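Local coordinates for surface layer protein (Geobacillus stearothermophilus, PDB 4UJ7) that probably assembles with copies of itself into the crystalline layer coating the bacterial cell, this piece being domains 5 and 6, the latter binding calcium, at residues E197-K202 with V211-I216; T34-L39 with E74-V79. All blocks are in the same frame, centred on the assembly; numbering follows the deposited sequence.

Contact 1 (E197-K202 with V211-I216); sequences ETLTVK and VDVEVI. With CA (calcium ion), chain D.
Thr198 and Asp212 face each other as a non-hydrogen-bonded pair of the antiparallel hairpin formed by strands 195-203 and 206-216, and their side chains cross obliquely on the exposed face. Thr198 keeps OG1 beside its own backbone N and anti to the carbonyl carbon (chi1 -60°), which turns the hydroxyl to the neighbouring strand. There Thr198 OG1 donates to Asp212 OD1 at 2.8 Å, arriving from above the carboxylate plane, 36° out of it. Asp212 OD1 also lies against the Thr198 backbone, 3.3 Å from Thr198 CA, whereas Asp212 OD2 is turned farther off. The opposite face is mainly apolar. Leu199 and Val213 meet there at about a right angle, Leu199 CD1 touching Val213 CG1 at 3.8 Å, while Leu199 CB lies 4.1 Å from Val211 CG1. Strand 135-144 packs on this side, with Leu138 against Leu199 and Val211 and Val136 against Val213. Two hydrogen-bonded pairs, Glu197 with Val213 and Leu199 with Val211, flank the Thr198-Asp212 pair and fix the register with four backbone bonds. Glu197 starts on this face, its CB resting near Val213 CG2, but the chain then leads off: CG is anti to the backbone N (chi1 -176°) and the bend at chi2 carries the carboxylate away from strand 206-216. Both oxygens bind calcium, Glu197 OE1 at 2.6 Å and Glu197 OE2 at 2.5 Å. A water, Glu162, Asp165, Asn167 and the backbone O of Val169 complete the site. Bidentate binding limits rotation of the carboxylate about its CG-CD bond, and the ion probably offsets the repulsion among the three acidic side chains gathered round it, tying the N-terminal part of strand 195-203 to residues 162-169.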
loop_
_atom_site.group_PDB
_atom_site.type_symbol
_atom_site.label_atom_id
_atom_site.label_comp_id
_atom_site.label_asym_id
_atom_site.label_seq_id
_atom_site.Cartn_x
_atom_site.Cartn_y
_atom_site.Cartn_z
ATOM N N GLU A 197 -10.969 13.663 6.081
ATOM C CA GLU A 197 -11.929 13.807 4.996
ATOM C C GLU A 197 -12.353 12.428 4.509
ATOM O O GLU A 197 -11.504 11.618 4.131
ATOM C CB GLU A 197 -11.317 14.636 3.853
ATOM C CG GLU A 197 -12.269 14.940 2.692
ATOM C CD GLU A 197 -13.271 16.044 2.965
ATOM O OE1 GLU A 197 -13.469 16.444 4.135
ATOM O OE2 GLU A 197 -13.859 16.541 1.980
ATOM N N THR A 198 -13.652 12.153 4.536
ATOM C CA THR A 198 -14.193 10.859 4.133
ATOM C C THR A 198 -14.295 10.745 2.612
ATOM O O THR A 198 -14.963 11.558 1.963
ATOM C CB THR A 198 -15.574 10.614 4.793
ATOM O OG1 THR A 198 -15.405 10.650 6.209
ATOM C CG2 THR A 198 -16.132 9.246 4.406
ATOM N N LEU A 199 -13.635 9.737 2.041
ATOM C CA LEU A 199 -13.812 9.417 0.627
ATOM C C LEU A 199 -14.707 8.217 0.444
ATOM O O LEU A 199 -14.557 7.218 1.130
ATOM C CB LEU A 199 -12.463 9.153 -0.047
ATOM C CG LEU A 199 -11.407 10.240 0.137
ATOM C CD1 LEU A 199 -10.108 9.862 -0.574
ATOM C CD2 LEU A 199 -11.921 11.588 -0.369
ATOM N N THR A 200 -15.624 8.315 -0.511
ATOM C CA THR A 200 -16.568 7.232 -0.804
ATOM C C THR A 200 -16.164 6.524 -2.082
ATOM O O THR A 200 -15.910 7.171 -3.108
ATOM C CB THR A 200 -18.018 7.767 -0.887
ATOM O OG1 THR A 200 -18.327 8.419 0.350
ATOM C CG2 THR A 200 -19.019 6.635 -1.110
ATOM N N VAL A 201 -16.108 5.191 -2.019
ATOM C CA VAL A 201 -15.694 4.384 -3.154
ATOM C C VAL A 201 -16.914 3.674 -3.745
ATOM O O VAL A 201 -17.592 2.920 -3.041
ATOM C CB VAL A 201 -14.675 3.312 -2.698
ATOM C CG1 VAL A 201 -14.187 2.497 -3.879
ATOM C CG2 VAL A 201 -13.501 3.948 -1.961
ATOM N N LYS A 202 -17.169 3.913 -5.026
ATOM C CA LYS A 202 -18.338 3.350 -5.707
ATOM C C LYS A 202 -17.936 2.538 -6.926
ATOM O O LYS A 202 -16.985 2.879 -7.624
ATOM C CB LYS A 202 -19.293 4.471 -6.138
ATOM C CG LYS A 202 -20.034 5.130 -4.980
ATOM C CD LYS A 202 -21.197 5.948 -5.510
ATOM C CE LYS A 202 -21.656 6.980 -4.498
ATOM N NZ LYS A 202 -22.489 8.002 -5.189
ATOM N N VAL A 211 -13.062 5.504 2.971
ATOM C CA VAL A 211 -11.746 5.609 3.593
ATOM C C VAL A 211 -11.520 7.068 3.980
ATOM O O VAL A 211 -11.842 7.981 3.215
ATOM C CB VAL A 211 -10.615 5.066 2.670
ATOM C CG1 VAL A 211 -10.523 5.850 1.361
ATOM C CG2 VAL A 211 -9.272 5.019 3.399
ATOM N N ASP A 212 -10.993 7.285 5.179
ATOM C CA ASP A 212 -10.702 8.630 5.644
ATOM C C ASP A 212 -9.255 8.965 5.341
ATOM O O ASP A 212 -8.346 8.252 5.767
ATOM C CB ASP A 212 -10.962 8.749 7.148
ATOM C CG ASP A 212 -12.436 8.910 7.483
ATOM O OD1 ASP A 212 -13.296 8.867 6.579
ATOM O OD2 ASP A 212 -12.737 9.087 8.681
ATOM N N VAL A 213 -9.032 10.020 4.566
ATOM C CA VAL A 213 -7.699 10.595 4.442
ATOM C C VAL A 213 -7.535 11.730 5.445
ATOM O O VAL A 213 -8.523 12.241 5.965
ATOM C CB VAL A 213 -7.379 11.058 3.002
ATOM C CG1 VAL A 213 -7.429 9.856 2.062
ATOM C CG2 VAL A 213 -8.332 12.168 2.531
ATOM N N GLU A 214 -6.294 12.088 5.759
ATOM C CA GLU A 214 -6.040 13.120 6.762
ATOM C C GLU A 214 -5.144 14.213 6.205
ATOM O O GLU A 214 -4.067 13.928 5.670
ATOM C CB GLU A 214 -5.389 12.509 8.014
ATOM C CG GLU A 214 -5.306 13.472 9.199
ATOM C CD GLU A 214 -4.578 12.896 10.406
ATOM O OE1 GLU A 214 -4.194 11.705 10.381
ATOM O OE2 GLU A 214 -4.377 13.651 11.391
ATOM N N VAL A 215 -5.586 15.459 6.340
ATOM C CA VAL A 215 -4.717 16.594 6.074
ATOM C C VAL A 215 -4.077 17.005 7.398
ATOM O O VAL A 215 -4.772 17.183 8.405
ATOM C CB VAL A 215 -5.475 17.761 5.391
ATOM C CG1 VAL A 215 -4.631 19.025 5.357
ATOM C CG2 VAL A 215 -5.833 17.357 3.970
ATOM N N ILE A 216 -2.754 17.086 7.382
ATOM C CA ILE A 216 -1.964 17.543 8.539
ATOM C C ILE A 216 -1.199 18.813 8.129
ATOM O O ILE A 216 -1.171 19.193 6.952
ATOM C CB ILE A 216 -0.991 16.434 9.057
ATOM C CG1 ILE A 216 0.099 16.121 8.008
ATOM C CG2 ILE A 216 -1.767 15.193 9.481
ATOM C CD1 ILE A 216 1.243 15.223 8.493
HETATM CA CA CA D . -14.384 18.680 3.177
HETATM O O HOH W 1 -14.593 19.165 0.819
#

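Contact 2 (T34-L39 with E74-V79); sequences TFKVTL and EYTVTV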
loop_
_atom_site.group_PDB
_atom_site.type_symbol
_atom_site.label_atom_id
_atom_site.label_comp_id
_atom_site.label_asym_id
_atom_site.label_seq_id
_atom_site.Cartn_x
_atom_site.Cartn_y
_atom_site.Cartn_z
ATOM N N THR A 34 0.871 -6.182 -2.288
ATOM C CA THR A 34 1.949 -5.461 -1.606
ATOM C C THR A 34 1.873 -5.640 -0.101
ATOM O O THR A 34 0.804 -5.957 0.456
ATOM C CB THR A 34 1.983 -3.946 -1.927
ATOM O OG1 THR A 34 0.872 -3.281 -1.306
ATOM C CG2 THR A 34 1.910 -3.698 -3.441
ATOM N N PHE A 35 3.013 -5.447 0.556
ATOM C CA PHE A 35 3.054 -5.319 2.009
ATOM C C PHE A 35 4.188 -4.394 2.416
ATOM O O PHE A 35 5.045 -4.062 1.594
ATOM C CB PHE A 35 3.121 -6.690 2.715
ATOM C CG PHE A 35 4.389 -7.476 2.457
ATOM C CD1 PHE A 35 5.505 -7.313 3.273
ATOM C CD2 PHE A 35 4.447 -8.420 1.437
ATOM C CE1 PHE A 35 6.661 -8.054 3.065
ATOM C CE2 PHE A 35 5.614 -9.165 1.215
ATOM C CZ PHE A 35 6.721 -8.979 2.032
ATOM N N LYS A 36 4.192 -3.971 3.673
ATOM C CA LYS A 36 5.152 -2.997 4.155
ATOM C C LYS A 36 6.149 -3.562 5.122
ATOM O O LYS A 36 5.805 -4.383 5.970
ATOM C CB LYS A 36 4.442 -1.814 4.794
ATOM C CG LYS A 36 3.809 -0.908 3.750
ATOM C CD LYS A 36 3.009 0.190 4.412
ATOM C CE LYS A 36 2.506 1.157 3.357
ATOM N NZ LYS A 36 1.512 2.062 3.984
ATOM N N VAL A 37 7.380 -3.107 4.960
ATOM C CA VAL A 37 8.481 -3.444 5.853
ATOM C C VAL A 37 8.865 -2.183 6.609
ATOM O O VAL A 37 8.950 -1.100 6.021
ATOM C CB VAL A 37 9.698 -3.940 5.026
ATOM C CG1 VAL A 37 10.998 -3.836 5.822
ATOM C CG2 VAL A 37 9.431 -5.347 4.537
ATOM N N THR A 38 9.110 -2.329 7.911
ATOM C CA THR A 38 9.680 -1.237 8.714
ATOM C C THR A 38 10.833 -1.765 9.562
ATOM O O THR A 38 10.653 -2.659 10.377
ATOM C CB THR A 38 8.658 -0.540 9.638
ATOM O OG1 THR A 38 7.480 -0.177 8.909
ATOM C CG2 THR A 38 9.263 0.737 10.224
ATOM N N LEU A 39 12.017 -1.204 9.347
ATOM C CA LEU A 39 13.218 -1.626 10.080
ATOM C C LEU A 39 13.237 -0.961 11.433
ATOM O O LEU A 39 13.045 0.242 11.512
ATOM C CB LEU A 39 14.493 -1.244 9.307
ATOM C CG LEU A 39 14.670 -1.804 7.890
ATOM C CD1 LEU A 39 16.037 -1.447 7.333
ATOM C CD2 LEU A 39 14.462 -3.305 7.825
ATOM N N GLU A 74 11.556 2.424 5.989
ATOM C CA GLU A 74 10.285 1.826 5.559
ATOM C C GLU A 74 10.347 1.550 4.056
ATOM O O GLU A 74 10.808 2.407 3.286
ATOM C CB GLU A 74 9.136 2.815 5.796
ATOM C CG GLU A 74 8.780 3.056 7.262
ATOM C CD GLU A 74 7.883 4.264 7.490
ATOM O OE1 GLU A 74 8.287 5.404 7.151
ATOM O OE2 GLU A 74 6.779 4.077 8.043
ATOM N N TYR A 75 9.862 0.371 3.653
ATOM C CA TYR A 75 9.809 -0.029 2.242
ATOM C C TYR A 75 8.513 -0.758 1.937
ATOM O O TYR A 75 7.916 -1.412 2.814
ATOM C CB TYR A 75 10.944 -1.003 1.918
ATOM C CG TYR A 75 12.328 -0.437 2.126
ATOM C CD1 TYR A 75 12.956 0.323 1.129
ATOM C CD2 TYR A 75 13.031 -0.683 3.328
ATOM C CE1 TYR A 75 14.225 0.854 1.333
ATOM C CE2 TYR A 75 14.301 -0.141 3.539
ATOM C CZ TYR A 75 14.901 0.601 2.525
ATOM O OH TYR A 75 16.149 1.116 2.727
ATOM N N THR A 76 8.082 -0.684 0.682
ATOM C CA THR A 76 6.980 -1.485 0.186
ATOM C C THR A 76 7.507 -2.625 -0.660
ATOM O O THR A 76 8.318 -2.388 -1.573
ATOM C CB THR A 76 6.005 -0.632 -0.634
ATOM O OG1 THR A 76 5.392 0.314 0.246
ATOM C CG2 THR A 76 4.917 -1.498 -1.242
ATOM N N VAL A 77 7.095 -3.835 -0.340
ATOM C CA VAL A 77 7.471 -5.038 -1.106
ATOM C C VAL A 77 6.297 -5.415 -2.000
ATOM O O VAL A 77 5.139 -5.465 -1.553
ATOM C CB VAL A 77 7.836 -6.214 -0.169
ATOM C CG1 VAL A 77 8.096 -7.484 -0.969
ATOM C CG2 VAL A 77 9.019 -5.859 0.717
ATOM N N THR A 78 6.583 -5.678 -3.276
ATOM C CA THR A 78 5.560 -6.118 -4.241
ATOM C C THR A 78 5.803 -7.555 -4.648
ATOM O O THR A 78 6.921 -7.910 -5.023
ATOM C CB THR A 78 5.568 -5.219 -5.495
ATOM O OG1 THR A 78 5.196 -3.901 -5.098
ATOM C CG2 THR A 78 4.579 -5.734 -6.551
ATOM N N VAL A 79 4.765 -8.387 -4.567
ATOM C CA VAL A 79 4.836 -9.789 -4.959
ATOM C C VAL A 79 3.943 -10.032 -6.179
ATOM O O VAL A 79 2.765 -9.678 -6.182
ATOM C CB VAL A 79 4.433 -10.739 -3.784
ATOM C CG1 VAL A 79 4.438 -12.206 -4.219
ATOM C CG2 VAL A 79 5.306 -10.500 -2.547
#
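Phe35 and Val77 carry the apolar side of this antiparallel pairing. Val77 CB sits over one face of the Phe35 ring, 3.9 Å from its centroid, in a CH-pi contact, and Val77 CG1 reaches Phe35 CZ at 3.6 Å. Phe35 CG stands between the backbone N and the carbonyl carbon (chi1 65°), which lays the ring alongside Val77; Val79 CG2 meets the ring edge. Val37 CG2 adds to the same face, 3.9 Å from Val77 CG2. An alanine in place of Phe35 would probably open a gap beside Val77 and Val79 and take from Ile91 of strand 85-93 the ring it packs on.

Backbone hydrogen bonds join Phe35 with Val77 and Val37 with Tyr75, the Val37 N to Tyr75 O bond being 2.8 Å long and almost straight (179°).

On the other face polar residues meet through their carbon atoms: Thr34 CB touches Thr76 CG2, and Thr38 CG2 touches Glu74 CG. Lys36 extends away, its NZ hydrogen-bonded to the backbone O of Asp119.

The two central strands of a four-stranded antiparallel sheet, with strand 85-93 of a second sheet packed on their apolar face, are characteristic of the immunoglobulin-like beta sandwich of Big2 domains.

Overall arrangement
The two contacts are antiparallel strand pairings in successive domains, with centres about 23 Å apart and no direct touch. Both join the inner strands of a sheet, contact 1 as a hairpin of the second domain, contact 2 between strands far apart in the first domain's sequence. Both are partly buried, half their touching residues being buried; the polar face is more exposed in contact 1, at Thr198 and Asp212, than in contact 2, where most such residues are partly exposed. Contact 2 is the larger, its inner face built on an aromatic ring. Contact 1 adds a calcium ligand and a hydroxyl-carboxylate bond. Lys36 of contact 2 reaches toward the calcium-binding region of the second domain.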